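Local coordinates for protein exotoxin type A (PDB 1FNU) that is a phage-encoded streptococcal superantigen, the scarlet fever toxin, that probably cross-links MHC class II molecules and T-cell receptors as its relatives do, at residues 79-84 with 145-150; 19-24 with 195-200; 60-63 with 67-70; 180-185 with 205-210. All coordinates share one frame; numbering follows the deposited sequence.

Contacts 1 and 2 join the OB-fold and beta-grasp parts of this superantigen; contacts 3 and 4 lie within one part each. Contact 2 opens the series on helix 19-26 and closes at 195-200; contacts 3 and then 1 fall between, and contact 4 interleaves with its second segment. Contact 3 sets helix 65-72 on the residues just past strand 57-61. Contact 1 pairs the end of strand 75-80, in the same sheet, with helix 142-157, about 9 Å from contact 2 between centres. Tyr197 OH of contact 2 probably bonds to Arg150 NH1 of contact 1 and Asp185 O of contact 4, and Phe184 packs on Asp146, so the interface runs on into the beta-grasp part.

Contact 1: residues 79-84 with 145-150; sequences YGVEYY and LDYKVR
Tyr79 and Tyr147 carry the aromatic part of this contact, their side chains crossing at about a right angle. Tyr147 CD2 lies at the edge of the Tyr79 ring, close to its plane, 3.9 Å from Tyr79 CE1. The same carbon, Tyr147 CD2, is 3.1 Å from Tyr79 OH, so the phenol oxygen rests against a ring C-H and not against a polar partner of the helix segment. Tyr79 reaches this far because its CG stands anti to the backbone N (chi1 -172°), which sends the ring out from the strand end toward the helix.

Aliphatic packing flanks the ring pair. Val81 CG2 approaches Tyr147 obliquely, 4.0 Å from Tyr147 CD1, while Lys148 lays its extended chain past the phenol end of Tyr79, with Lys148 CE 3.6 Å from Tyr79 OH.

The polar ends of Tyr147 and Lys148 are engaged elsewhere. Tyr147 OH bonds to Gly27 O, and Lys148 NZ bonds to Glu134 O and forms a salt bridge with Glu144. One turn apart on the helix, Arg150 grips Asp146 side-on: Arg150 NE meets Asp146 OD1 at 2.9 Å in a nearly straight bond (177°), and NH2 takes the syn lone pair of OD2. Tyr201 OH also bonds to Asp146 OD2, which should help to fix the carboxylate.

Helix 142-157 thus meets the end of strand 75-80 of the OB-fold sheet. Helix 19-26 packs beside both segments through Tyr25, Pro29 touches both tyrosines, and strand 126-135 packs on the helix through Ile133 and Phe131.

Contact 2: residues 19-24 with 195-200; sequences QNIYFL and SKYLMI
Ile21 meets Tyr197 over a ring face: Ile21 CD1 stands 4.1 Å from the centroid of the Tyr197 ring and 21° off its normal, the geometry of a CH-pi contact. The methyl is displaced toward the rim, with Ile21 CD1 3.8 Å from Tyr197 CD2. On the isoleucine side, chi1 and chi2, both -63°, together carry CD1 across to the ring, and the two side chains cross at about a right angle. The hydroxyl of Tyr197 is held beyond the contact by Asp185 O and Arg150 NH1.

Two residues on, Phe23 faces a neighbouring subunit, where Arg95 of that second copy makes a cation-pi interaction with its ring. The Ile21 side of helix 19-26 instead looks inward, at the junction of the OB-fold and beta-grasp parts, where helix 194-197 and the 3-10 turn after it pack against it without a polar bond between the two segments.

Leu24 closes the patch one turn after Ile21. It meets Leu198 tip to tip, Leu24 CD1 being 4.0 Å from Leu198 CD1, and it also approaches the Tyr197 ring obliquely, with Leu24 CD1 4.5 Å from Tyr197 CD2.

Contact 3: residues 60-63 with 67-70; sequences TELK and MATL
A tight strand-to-helix connection in the OB-fold part brings this contact together: the start of helix 65-72 packs on Leu62 and Lys63, just past the end of strand 57-61. The evidence is in the CA spacing, Leu62 CA to Ala68 CA being 6.1 Å and Lys63 CA to Met67 CA 6.0 Å.

Met67 does most of the touching. Its side chain crosses that of Leu62 at about a right angle, with Met67 CG 3.7 Å from Leu62 CB. The CG is anti to the backbone N (chi1 -167°), and a bend at chi3 (-72°) turns the methyl toward the lysine, where Met67 CE lies 3.6 Å from Lys63 CB. Deeper in, Leu62 CD1 reaches the helix backbone, 3.9 Å from Ala68 CA. Leu46 of strand 45-48 touches both Leu62 and Ala68, and Lys202 NZ bonds to the carbonyl oxygens of Leu62 and Lys63.

The one polar link between the segments is weak: Lys63 N points at Met67 SD over 3.7 Å, though nearly straight (167°). The thioether sulfur thus probably serves as a soft acceptor for a backbone N-H, while apolar packing of the Met67 chain provides most of the hold.

Contact 4: residues 180-185 with 205-210; sequences ESFWFD and ETLDNK. Unlike the reference sequence in segment 205-210: Asn209 (reference Ser), Lys210 (reference Asn).
Segments 180-185 and 205-210 do not pair as strands: their nearest CA atoms, Phe182 CA and Glu205 CA, stand 9.7 Å apart and the gap is bridged by side chains.

Phe182 and Glu205 meet across it. The CG of Phe182 sits between the backbone N and the carbonyl carbon (chi1 56°), directing the ring at the other segment, while Glu205 comes from the opposite direction. With its CG anti to the backbone N, the Glu205 methylene comes up to the ring, and the bend at chi2 (67°) brings OE2 back against it. The fit is tight, Glu205 CG lying 3.1 Å from Phe182 CZ and Glu205 OE2 3.0 Å from Phe182 CE2. The carboxylate and ring planes are 37° apart, and OE2 approaches obliquely. The other oxygen, Glu205 OE1, accepts a weak bond from Thr206 N. At the ring edge, Leu207 CD2 lies near the plane, 3.8 Å from Phe182 CZ. Phe174 also packs on Phe182.

Strand 182-185 is an outer strand of the five-stranded sheet, and here it meets the small two-stranded sheet of 139-141 and 206-208. Phe182 and Phe184 also touch Ala142 at the start of helix 142-157, which places the contact where sheet and helix meet in the beta-grasp domain.

Contact 1: residues 79-84 with 145-150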
# COMPACT_ATOMS: atom_id res chain seq x y z
N TYR A 79 18.01 6.66 17.75
CA TYR A 79 18.08 5.32 18.39
C TYR A 79 16.62 4.85 18.36
O TYR A 79 15.80 5.36 19.08
CB TYR A 79 18.58 5.47 19.82
CG TYR A 79 18.85 4.13 20.44
CD1 TYR A 79 17.80 3.20 20.63
CD2 TYR A 79 20.14 3.75 20.81
CE1 TYR A 79 18.04 1.91 21.18
CE2 TYR A 79 20.37 2.43 21.38
CZ TYR A 79 19.30 1.54 21.54
OH TYR A 79 19.48 0.27 22.04
N GLY A 80 16.26 3.92 17.50
CA GLY A 80 14.84 3.60 17.43
C GLY A 80 14.54 2.13 17.12
O GLY A 80 15.43 1.41 16.66
N VAL A 81 13.29 1.75 17.42
CA VAL A 81 12.76 0.39 17.20
C VAL A 81 12.09 0.49 15.82
O VAL A 81 11.08 1.15 15.71
CB VAL A 81 11.71 0.05 18.34
CG1 VAL A 81 11.07 -1.37 18.13
CG2 VAL A 81 12.42 0.20 19.70
N GLU A 82 12.65 -0.10 14.80
CA GLU A 82 12.09 0.04 13.48
C GLU A 82 11.06 -1.01 13.04
O GLU A 82 11.06 -2.11 13.58
CB GLU A 82 13.19 0.13 12.42
CG GLU A 82 13.82 -1.14 12.02
CD GLU A 82 14.53 -1.91 13.15
OE1 GLU A 82 14.68 -1.49 14.31
OE2 GLU A 82 15.01 -2.98 12.87
N TYR A 83 10.23 -0.59 12.09
CA TYR A 83 9.22 -1.42 11.42
C TYR A 83 9.31 -1.19 9.92
O TYR A 83 9.75 -0.12 9.43
CB TYR A 83 7.77 -1.14 11.87
CG TYR A 83 7.22 0.20 11.46
CD1 TYR A 83 7.48 1.33 12.23
CD2 TYR A 83 6.43 0.34 10.33
CE1 TYR A 83 6.96 2.62 11.88
CE2 TYR A 83 5.88 1.66 9.97
CZ TYR A 83 6.17 2.77 10.77
OH TYR A 83 5.64 3.99 10.44
N TYR A 84 8.85 -2.21 9.21
CA TYR A 84 8.86 -2.27 7.75
C TYR A 84 7.46 -2.28 7.14
O TYR A 84 7.17 -1.52 6.19
CB TYR A 84 9.62 -3.57 7.34
CG TYR A 84 11.05 -3.52 7.81
CD1 TYR A 84 11.97 -2.76 7.12
CD2 TYR A 84 11.47 -4.16 8.97
CE1 TYR A 84 13.22 -2.62 7.53
CE2 TYR A 84 12.80 -4.00 9.40
CZ TYR A 84 13.63 -3.23 8.64
OH TYR A 84 14.97 -3.05 8.93
N LEU A 145 15.74 3.80 26.17
CA LEU A 145 15.87 3.08 27.45
C LEU A 145 14.91 1.90 27.55
O LEU A 145 15.29 0.85 28.07
CB LEU A 145 15.63 4.06 28.56
CG LEU A 145 16.70 5.16 28.56
CD1 LEU A 145 16.30 6.10 29.62
CD2 LEU A 145 18.04 4.71 28.87
N ASP A 146 13.71 2.09 27.01
CA ASP A 146 12.64 1.04 26.94
C ASP A 146 13.18 -0.07 26.02
O ASP A 146 13.16 -1.25 26.37
CB ASP A 146 11.39 1.70 26.39
CG ASP A 146 10.18 0.80 26.39
OD1 ASP A 146 10.08 -0.10 27.26
OD2 ASP A 146 9.29 1.04 25.53
N TYR A 147 13.76 0.29 24.88
CA TYR A 147 14.29 -0.76 24.03
C TYR A 147 15.23 -1.59 24.85
O TYR A 147 15.07 -2.77 24.94
CB TYR A 147 15.04 -0.24 22.83
CG TYR A 147 15.70 -1.41 22.16
CD1 TYR A 147 14.95 -2.32 21.39
CD2 TYR A 147 17.05 -1.67 22.35
CE1 TYR A 147 15.55 -3.49 20.84
CE2 TYR A 147 17.67 -2.85 21.79
CZ TYR A 147 16.92 -3.75 21.05
OH TYR A 147 17.62 -4.92 20.55
N LYS A 148 16.27 -0.97 25.42
CA LYS A 148 17.18 -1.76 26.27
C LYS A 148 16.49 -2.51 27.44
O LYS A 148 16.83 -3.64 27.74
CB LYS A 148 18.28 -0.84 26.79
CG LYS A 148 19.16 -0.43 25.61
CD LYS A 148 20.05 0.81 25.93
CE LYS A 148 21.30 0.94 25.06
NZ LYS A 148 21.99 2.30 25.17
N VAL A 149 15.50 -1.93 28.08
CA VAL A 149 14.89 -2.70 29.16
C VAL A 149 14.26 -3.96 28.53
O VAL A 149 14.44 -5.08 29.01
CB VAL A 149 13.79 -1.88 29.84
CG1 VAL A 149 12.91 -2.79 30.76
CG2 VAL A 149 14.44 -0.76 30.65
N ARG A 150 13.47 -3.75 27.47
CA ARG A 150 12.80 -4.87 26.84
C ARG A 150 13.67 -5.94 26.17
O ARG A 150 13.34 -7.13 26.31
CB ARG A 150 11.68 -4.40 25.91
CG ARG A 150 10.60 -3.59 26.63
CD ARG A 150 9.38 -3.47 25.72
NE ARG A 150 8.73 -2.17 25.79
CZ ARG A 150 7.57 -1.89 25.20
NH1 ARG A 150 6.95 -2.84 24.48
NH2 ARG A 150 7.04 -0.66 25.33

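Contact 2: residues 19-24 with 195-200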
# COMPACT_ATOMS: atom_id res chain seq x y z
N GLN A 19 3.90 -12.32 18.44
CA GLN A 19 5.24 -12.49 17.94
C GLN A 19 5.75 -11.17 17.27
O GLN A 19 6.96 -10.93 17.28
CB GLN A 19 5.32 -13.66 16.92
CG GLN A 19 4.65 -13.30 15.57
CD GLN A 19 3.22 -13.79 15.54
OE1 GLN A 19 2.64 -14.13 16.58
NE2 GLN A 19 2.64 -13.84 14.34
N ASN A 20 4.84 -10.36 16.70
CA ASN A 20 5.19 -9.09 16.02
C ASN A 20 5.69 -8.00 17.00
O ASN A 20 6.33 -7.06 16.54
CB ASN A 20 4.03 -8.55 15.13
CG ASN A 20 3.76 -9.49 13.94
OD1 ASN A 20 4.63 -10.24 13.56
ND2 ASN A 20 2.56 -9.45 13.37
N ILE A 21 5.41 -8.15 18.31
CA ILE A 21 6.00 -7.24 19.34
C ILE A 21 7.36 -7.92 19.63
O ILE A 21 8.39 -7.26 19.67
CB ILE A 21 5.15 -7.21 20.60
CG1 ILE A 21 3.77 -6.64 20.28
CG2 ILE A 21 5.84 -6.36 21.73
CD1 ILE A 21 3.77 -5.16 19.77
N TYR A 22 7.37 -9.24 19.78
CA TYR A 22 8.61 -10.00 19.99
C TYR A 22 9.75 -9.64 18.97
O TYR A 22 10.91 -9.43 19.37
CB TYR A 22 8.38 -11.55 19.89
CG TYR A 22 9.69 -12.40 19.81
CD1 TYR A 22 10.55 -12.58 20.94
CD2 TYR A 22 10.11 -12.95 18.59
CE1 TYR A 22 11.73 -13.26 20.85
CE2 TYR A 22 11.35 -13.66 18.49
CZ TYR A 22 12.15 -13.81 19.62
OH TYR A 22 13.35 -14.54 19.56
N PHE A 23 9.46 -9.62 17.66
CA PHE A 23 10.55 -9.35 16.73
C PHE A 23 11.09 -7.89 16.78
O PHE A 23 12.23 -7.67 16.41
CB PHE A 23 10.12 -9.75 15.29
CG PHE A 23 10.04 -11.25 15.07
CD1 PHE A 23 11.22 -11.98 14.89
CD2 PHE A 23 8.78 -11.91 14.97
CE1 PHE A 23 11.19 -13.36 14.61
CE2 PHE A 23 8.69 -13.27 14.70
CZ PHE A 23 9.91 -14.02 14.51
N LEU A 24 10.28 -6.96 17.29
CA LEU A 24 10.66 -5.55 17.41
C LEU A 24 11.71 -5.41 18.55
O LEU A 24 12.70 -4.69 18.43
CB LEU A 24 9.45 -4.69 17.80
CG LEU A 24 8.22 -4.49 16.89
CD1 LEU A 24 7.13 -3.63 17.60
CD2 LEU A 24 8.70 -3.90 15.51
N SER A 195 3.07 -0.49 13.36
CA SER A 195 3.08 0.93 13.05
C SER A 195 2.24 1.73 14.06
O SER A 195 2.65 2.82 14.48
CB SER A 195 2.51 1.16 11.64
OG SER A 195 2.47 2.54 11.35
N LYS A 196 1.04 1.24 14.37
CA LYS A 196 0.17 1.91 15.32
C LYS A 196 0.69 1.85 16.79
O LYS A 196 0.72 2.87 17.48
CB LYS A 196 -1.26 1.35 15.23
CG LYS A 196 -1.43 0.11 16.15
CD LYS A 196 -2.90 -0.52 16.49
CE LYS A 196 -3.97 0.54 16.98
NZ LYS A 196 -3.67 1.37 18.31
N TYR A 197 1.20 0.68 17.19
CA TYR A 197 1.74 0.39 18.50
C TYR A 197 2.94 1.29 18.78
O TYR A 197 3.07 1.84 19.90
CB TYR A 197 2.28 -1.05 18.61
CG TYR A 197 2.86 -1.34 19.98
CD1 TYR A 197 2.03 -1.39 21.11
CD2 TYR A 197 4.26 -1.38 20.18
CE1 TYR A 197 2.54 -1.43 22.37
CE2 TYR A 197 4.77 -1.42 21.45
CZ TYR A 197 3.90 -1.44 22.54
OH TYR A 197 4.43 -1.46 23.82
N LEU A 198 3.82 1.48 17.78
CA LEU A 198 5.05 2.22 18.03
C LEU A 198 4.91 3.75 18.22
O LEU A 198 5.88 4.46 18.59
CB LEU A 198 6.10 1.81 16.94
CG LEU A 198 6.66 0.35 17.10
CD1 LEU A 198 7.53 -0.03 15.93
CD2 LEU A 198 7.54 0.30 18.41
N MET A 199 3.68 4.21 18.05
CA MET A 199 3.35 5.60 18.21
C MET A 199 3.55 5.94 19.69
O MET A 199 3.52 7.10 20.00
CB MET A 199 1.94 5.90 17.69
CG MET A 199 1.86 5.85 16.14
SD MET A 199 0.15 6.03 15.45
CE MET A 199 -0.19 7.62 15.73
N ILE A 200 3.79 4.98 20.59
CA ILE A 200 4.12 5.43 21.96
C ILE A 200 5.44 6.25 21.97
O ILE A 200 5.73 6.96 22.95
CB ILE A 200 4.28 4.22 22.95
CG1 ILE A 200 5.28 3.24 22.34
CG2 ILE A 200 2.84 3.65 23.29
CD1 ILE A 200 5.85 2.18 23.26

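Contact 3: residues 60-63 with 67-70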
# COMPACT_ATOMS: atom_id res chain seq x y z
N THR A 60 11.79 8.95 10.33
CA THR A 60 11.23 9.11 11.67
C THR A 60 10.10 10.11 11.70
O THR A 60 10.21 11.23 11.13
CB THR A 60 12.21 9.54 12.76
OG1 THR A 60 11.46 9.72 13.95
CG2 THR A 60 12.97 10.91 12.38
N GLU A 61 9.01 9.72 12.37
CA GLU A 61 7.86 10.55 12.50
C GLU A 61 7.88 11.10 13.87
O GLU A 61 7.82 10.35 14.81
CB GLU A 61 6.53 9.78 12.31
CG GLU A 61 6.16 9.56 10.86
CD GLU A 61 4.86 8.74 10.74
OE1 GLU A 61 3.81 9.21 11.37
OE2 GLU A 61 4.97 7.67 10.03
N LEU A 62 7.88 12.43 13.96
CA LEU A 62 7.90 13.13 15.22
C LEU A 62 6.49 13.61 15.60
O LEU A 62 5.50 13.31 14.97
CB LEU A 62 8.93 14.28 15.13
CG LEU A 62 10.31 13.60 14.94
CD1 LEU A 62 11.24 14.43 14.09
CD2 LEU A 62 10.92 13.26 16.33
N LYS A 63 6.41 14.35 16.68
CA LYS A 63 5.18 14.82 17.21
C LYS A 63 4.28 15.56 16.28
O LYS A 63 3.11 15.27 16.18
CB LYS A 63 5.45 15.68 18.43
CG LYS A 63 4.18 16.17 19.07
CD LYS A 63 4.53 17.02 20.28
CE LYS A 63 3.32 17.81 20.62
NZ LYS A 63 3.31 17.90 22.15
N MET A 67 8.14 19.98 15.61
CA MET A 67 9.24 19.11 16.01
C MET A 67 10.15 18.72 14.83
O MET A 67 11.40 18.80 14.96
CB MET A 67 8.71 17.86 16.75
CG MET A 67 9.82 17.05 17.49
SD MET A 67 9.18 15.74 18.63
CE MET A 67 8.45 16.65 20.07
N ALA A 68 9.59 18.29 13.68
CA ALA A 68 10.43 17.96 12.52
C ALA A 68 11.29 19.19 12.15
O ALA A 68 12.49 19.05 11.92
CB ALA A 68 9.58 17.53 11.29
N THR A 69 10.67 20.37 12.08
CA THR A 69 11.49 21.56 11.75
C THR A 69 12.53 21.87 12.85
O THR A 69 13.61 22.34 12.53
CB THR A 69 10.55 22.83 11.22
OG1 THR A 69 11.06 24.12 11.66
CG2 THR A 69 9.13 22.68 11.60
N LEU A 70 12.28 21.51 14.12
CA LEU A 70 13.28 21.80 15.18
C LEU A 70 14.59 21.03 14.88
O LEU A 70 15.69 21.57 15.01
CB LEU A 70 12.81 21.38 16.59
CG LEU A 70 13.27 22.10 17.90
CD1 LEU A 70 13.32 21.03 18.97
CD2 LEU A 70 14.63 22.86 17.84

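Contact 4: residues 180-185 with 205-210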
# COMPACT_ATOMS: atom_id res chain seq x y z
N GLU A 180 6.08 15.59 35.32
CA GLU A 180 5.27 14.42 35.22
C GLU A 180 5.94 13.03 34.84
O GLU A 180 6.75 12.92 33.89
CB GLU A 180 4.11 14.87 34.32
CG GLU A 180 2.99 13.92 34.04
CD GLU A 180 1.68 14.70 33.80
OE1 GLU A 180 1.79 15.70 33.05
OE2 GLU A 180 0.57 14.34 34.35
N SER A 181 5.63 12.01 35.64
CA SER A 181 6.12 10.64 35.38
C SER A 181 5.23 10.16 34.16
O SER A 181 4.22 10.81 33.84
CB SER A 181 5.84 9.75 36.61
OG SER A 181 4.41 9.60 36.81
N PHE A 182 5.64 9.10 33.46
CA PHE A 182 4.81 8.56 32.36
C PHE A 182 5.05 7.05 32.14
O PHE A 182 5.99 6.45 32.69
CB PHE A 182 4.98 9.38 31.02
CG PHE A 182 6.39 9.50 30.53
CD1 PHE A 182 6.96 8.52 29.75
CD2 PHE A 182 7.19 10.53 30.98
CE1 PHE A 182 8.32 8.57 29.41
CE2 PHE A 182 8.57 10.61 30.66
CZ PHE A 182 9.14 9.62 29.88
N TRP A 183 4.20 6.41 31.35
CA TRP A 183 4.46 5.01 31.25
C TRP A 183 4.04 4.50 29.91
O TRP A 183 3.33 5.21 29.20
CB TRP A 183 3.77 4.24 32.40
CG TRP A 183 2.34 4.50 32.48
CD1 TRP A 183 1.70 5.43 33.25
CD2 TRP A 183 1.32 3.82 31.74
NE1 TRP A 183 0.33 5.36 33.04
CE2 TRP A 183 0.08 4.38 32.12
CE3 TRP A 183 1.33 2.78 30.79
CZ2 TRP A 183 -1.15 3.94 31.57
CZ3 TRP A 183 0.10 2.34 30.25
CH2 TRP A 183 -1.12 2.92 30.64
N PHE A 184 4.56 3.32 29.53
CA PHE A 184 4.24 2.69 28.25
C PHE A 184 3.72 1.26 28.56
O PHE A 184 4.33 0.55 29.38
CB PHE A 184 5.48 2.52 27.35
CG PHE A 184 6.22 3.79 27.03
CD1 PHE A 184 5.57 4.95 26.79
CD2 PHE A 184 7.61 3.77 26.93
CE1 PHE A 184 6.29 6.10 26.46
CE2 PHE A 184 8.32 4.96 26.58
CZ PHE A 184 7.64 6.08 26.36
N ASP A 185 2.62 0.86 27.90
CA ASP A 185 2.06 -0.50 28.00
C ASP A 185 2.94 -1.49 27.19
O ASP A 185 3.17 -1.27 25.99
CB ASP A 185 0.66 -0.51 27.42
CG ASP A 185 -0.11 -1.67 27.89
OD1 ASP A 185 0.55 -2.74 28.03
OD2 ASP A 185 -1.33 -1.53 28.10
N GLU A 205 9.73 11.77 23.53
CA GLU A 205 10.03 12.05 24.94
C GLU A 205 11.51 11.76 25.30
O GLU A 205 12.05 10.69 25.04
CB GLU A 205 9.05 11.26 25.83
CG GLU A 205 9.23 11.40 27.31
CD GLU A 205 8.94 12.81 27.87
OE1 GLU A 205 9.60 13.82 27.42
OE2 GLU A 205 8.06 12.90 28.80
N THR A 206 12.14 12.76 25.94
CA THR A 206 13.55 12.71 26.27
C THR A 206 13.80 13.09 27.75
O THR A 206 13.16 13.97 28.29
CB THR A 206 14.32 13.71 25.29
OG1 THR A 206 14.09 13.32 23.91
CG2 THR A 206 15.83 13.70 25.52
N LEU A 207 14.73 12.44 28.40
CA LEU A 207 14.96 12.85 29.76
C LEU A 207 16.37 12.76 30.16
O LEU A 207 17.17 12.18 29.48
CB LEU A 207 14.08 12.11 30.72
CG LEU A 207 13.98 10.70 30.21
CD1 LEU A 207 15.22 10.05 30.56
CD2 LEU A 207 12.81 10.03 30.81
N ASP A 208 16.66 13.37 31.29
CA ASP A 208 18.03 13.42 31.78
C ASP A 208 18.40 12.04 32.34
O ASP A 208 17.82 11.58 33.32
CB ASP A 208 17.97 14.53 32.82
CG ASP A 208 19.25 14.71 33.64
OD1 ASP A 208 20.19 13.90 33.47
OD2 ASP A 208 19.22 15.72 34.44
N ASN A 209 19.36 11.35 31.76
CA ASN A 209 19.63 10.05 32.33
C ASN A 209 20.29 9.97 33.69
O ASN A 209 20.29 8.89 34.27
CB ASN A 209 20.42 9.20 31.37
CG ASN A 209 21.64 9.86 30.96
OD1 ASN A 209 21.67 11.05 30.94
ND2 ASN A 209 22.64 9.11 30.57
N LYS A 210 20.83 11.08 34.20
CA LYS A 210 21.49 11.04 35.50
C LYS A 210 20.40 11.06 36.54
O LYS A 210 20.51 10.41 37.56
CB LYS A 210 22.39 12.29 35.75
CG LYS A 210 23.44 12.12 36.93
CD LYS A 210 24.51 11.12 36.49
CE LYS A 210 25.25 11.64 35.19
NZ LYS A 210 26.13 10.67 34.34